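Local coordinates for conjugal transfer protein TRWB (Escherichia coli, PDB 1GL7) that couples DNA processing to secretion in plasmid conjugation, binding ATP between subunits of a hexamer, probably to power DNA transfer, at the phosphoaminophosphonic acid-adenylate ester site. Coordinates in Å, arbitrary orientation; residue numbers count along the deposited sequence, not the author numbering. Chains: chain A/B, Conjugal transfer protein TRWB.

The phosphoaminophosphonic acid-adenylate ester site. Residues chain A 62-68, 422; chain B 54, 305. With ANP (phosphoaminophosphonic acid-adenylate ester), chain C.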
loop_
_atom_site.group_PDB
_atom_site.type_symbol
_atom_site.label_atom_id
_atom_site.label_comp_id
_atom_site.label_asym_id
_atom_site.label_seq_id
_atom_site.Cartn_x
_atom_site.Cartn_y
_atom_site.Cartn_z
ATOM N N THR A 62 22.411 -20.790 -0.620
ATOM C CA THR A 62 23.434 -21.146 0.345
ATOM C C THR A 62 24.101 -22.515 0.066
ATOM O O THR A 62 23.416 -23.539 -0.053
ATOM C CB THR A 62 22.815 -21.126 1.745
ATOM O OG1 THR A 62 23.730 -21.707 2.672
ATOM C CG2 THR A 62 21.483 -21.888 1.757
ATOM N N GLY A 63 25.432 -22.506 -0.059
ATOM C CA GLY A 63 26.193 -23.724 -0.303
ATOM C C GLY A 63 26.405 -24.052 -1.770
ATOM O O GLY A 63 26.889 -25.139 -2.126
ATOM N N THR A 64 26.050 -23.103 -2.624
ATOM C CA THR A 64 26.167 -23.285 -4.057
ATOM C C THR A 64 27.538 -22.989 -4.645
ATOM O O THR A 64 27.766 -23.264 -5.827
ATOM C CB THR A 64 25.169 -22.407 -4.780
ATOM O OG1 THR A 64 25.376 -21.041 -4.386
ATOM C CG2 THR A 64 23.759 -22.837 -4.446
ATOM N N GLY A 65 28.438 -22.415 -3.848
ATOM C CA GLY A 65 29.761 -22.123 -4.365
ATOM C C GLY A 65 30.133 -20.653 -4.399
ATOM O O GLY A 65 31.137 -20.277 -5.005
ATOM N N LYS A 66 29.332 -19.815 -3.754
ATOM C CA LYS A 66 29.619 -18.390 -3.727
ATOM C C LYS A 66 31.069 -18.186 -3.302
ATOM O O LYS A 66 31.807 -17.432 -3.923
ATOM C CB LYS A 66 28.686 -17.694 -2.741
ATOM C CG LYS A 66 27.204 -17.813 -3.096
ATOM C CD LYS A 66 26.588 -16.441 -3.434
ATOM C CE LYS A 66 26.024 -15.734 -2.200
ATOM N NZ LYS A 66 24.858 -16.473 -1.636
ATOM N N SER A 67 31.469 -18.880 -2.239
ATOM C CA SER A 67 32.829 -18.791 -1.712
ATOM C C SER A 67 33.834 -19.195 -2.776
ATOM O O SER A 67 34.654 -18.399 -3.211
ATOM C CB SER A 67 32.978 -19.721 -0.514
ATOM O OG SER A 67 31.831 -19.658 0.314
ATOM N N VAL A 68 33.759 -20.459 -3.165
ATOM C CA VAL A 68 34.619 -21.024 -4.187
ATOM C C VAL A 68 34.936 -19.990 -5.239
ATOM O O VAL A 68 36.097 -19.751 -5.562
ATOM C CB VAL A 68 33.920 -22.202 -4.902
ATOM C CG1 VAL A 68 34.738 -22.647 -6.088
ATOM C CG2 VAL A 68 33.699 -23.357 -3.933
ATOM N N ILE A 422 36.570 -26.670 -7.348
ATOM C CA ILE A 422 37.090 -26.406 -6.008
ATOM C C ILE A 422 38.602 -26.542 -5.914
ATOM O O ILE A 422 39.114 -27.597 -5.533
ATOM C CB ILE A 422 36.468 -27.354 -4.959
ATOM C CG1 ILE A 422 34.970 -27.092 -4.847
ATOM C CG2 ILE A 422 37.126 -27.150 -3.599
ATOM C CD1 ILE A 422 34.286 -27.965 -3.825
ATOM N N ARG B 54 20.620 -28.477 4.743
ATOM C CA ARG B 54 20.009 -27.517 3.836
ATOM C C ARG B 54 18.599 -27.249 4.322
ATOM O O ARG B 54 17.841 -26.484 3.725
ATOM C CB ARG B 54 19.991 -28.089 2.431
ATOM C CG ARG B 54 21.392 -28.274 1.872
ATOM C CD ARG B 54 22.149 -26.957 1.931
ATOM N NE ARG B 54 23.584 -27.100 1.692
ATOM C CZ ARG B 54 24.123 -27.493 0.541
ATOM N NH1 ARG B 54 23.337 -27.788 -0.485
ATOM N NH2 ARG B 54 25.444 -27.574 0.413
ATOM N N ARG B 305 25.733 -24.762 8.966
ATOM C CA ARG B 305 26.136 -25.959 8.248
ATOM C C ARG B 305 27.416 -26.457 8.911
ATOM O O ARG B 305 27.631 -27.660 9.073
ATOM C CB ARG B 305 26.375 -25.619 6.769
ATOM C CG ARG B 305 26.746 -26.800 5.883
ATOM C CD ARG B 305 28.250 -27.045 5.887
ATOM N NE ARG B 305 28.982 -26.105 5.031
ATOM C CZ ARG B 305 30.287 -25.856 5.134
ATOM N NH1 ARG B 305 30.867 -24.993 4.304
ATOM N NH2 ARG B 305 31.012 -26.451 6.077
HETATM P PG ANP C . 28.991 -22.604 2.844
HETATM O O1G ANP C . 29.611 -22.248 4.165
HETATM O O2G ANP C . 27.520 -22.912 3.059
HETATM O O3G ANP C . 29.656 -23.752 2.175
HETATM P PB ANP C . 28.669 -20.890 0.326
HETATM O O1B ANP C . 27.222 -20.880 0.241
HETATM O O2B ANP C . 29.393 -19.703 -0.227
HETATM N N3B ANP C . 29.183 -21.108 1.930
HETATM P PA ANP C . 30.657 -22.508 -0.839
HETATM O O1A ANP C . 31.015 -21.616 -1.936
HETATM O O2A ANP C . 31.523 -22.537 0.408
HETATM O O3A ANP C . 29.229 -22.219 -0.372
HETATM O "O5'" ANP C . 30.547 -23.906 -1.379
HETATM C "C5'" ANP C . 30.202 -24.955 -0.485
HETATM C "C4'" ANP C . 30.258 -26.259 -1.143
HETATM O "O4'" ANP C . 31.444 -26.596 -1.763
HETATM C "C3'" ANP C . 29.937 -27.380 -0.133
HETATM O "O3'" ANP C . 28.550 -27.758 -0.203
HETATM C "C2'" ANP C . 30.880 -28.535 -0.523
HETATM O "O2'" ANP C . 30.267 -29.543 -1.267
HETATM C "C1'" ANP C . 31.957 -27.831 -1.305
HETATM N N9 ANP C . 33.205 -27.634 -0.477
HETATM C C8 ANP C . 33.709 -26.336 -0.000
HETATM N N7 ANP C . 34.816 -26.503 0.690
HETATM C C5 ANP C . 35.066 -27.975 0.668
HETATM C C6 ANP C . 36.159 -28.764 1.274
HETATM N N6 ANP C . 37.286 -28.326 2.038
HETATM N N1 ANP C . 36.001 -30.124 1.015
HETATM C C2 ANP C . 34.919 -30.553 0.273
HETATM N N3 ANP C . 33.931 -29.945 -0.287
HETATM C C4 ANP C . 34.070 -28.591 -0.036
#
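A nucleotide pocket at the boundary between two subunits holds ANP, a non-hydrolysable ATP analogue, with the Walker A P-loop of chain A around its phosphates and arginines of chain B reaching in from the neighbour. At the nucleoside end, A:Ile422 sets its CD1 methyl tip 3.4 Å from the ribose C1' of ANP, beside the glycosidic bond; the apolar CD1 end of the isoleucine chain packs against this junction of sugar and base. On the ribose, B:Arg54 offers NH2 in the guanidinium plane to the 3'-hydroxyl O3' of ANP, 3.2 Å away and suited to a hydrogen bond, while the carbonyl oxygen of A:Thr62 lies above one guanidinium face near its rim.

The alpha-phosphate oxygen O1A accepts from the backbone N of A:Ser67 and from that of A:Val68. Both amides belong to the first turn of helix 66-79, whose N-terminal end would favour negative charge. A:Ser67 also grips the beta-phosphate twice, through its N and its short hydroxyl arm: OG, anti to the carbonyl carbon, reaches O2B. A:Gly63 N donates to the other non-bridging beta oxygen, O1B; its positive phi (91°) fits glycine, which has no side chain to obstruct the phosphate. In this model the chain of A:Lys66, the P-loop lysine, bends so that NZ points away from the beta-phosphate, its usual partner in the family.

The gamma-phosphate is met by B:Arg305, placed like an arginine finger. CG stands anti to the backbone N (chi1 -177°), and bends at chi2 and chi3 turn the guanidinium edge to the gamma-phosphate, whose charge it may offset. B:Arg305 NH1 donates a nearly straight hydrogen bond, also a salt bridge, to ANP O3G, 2.7 Å away and 4° from the guanidinium plane.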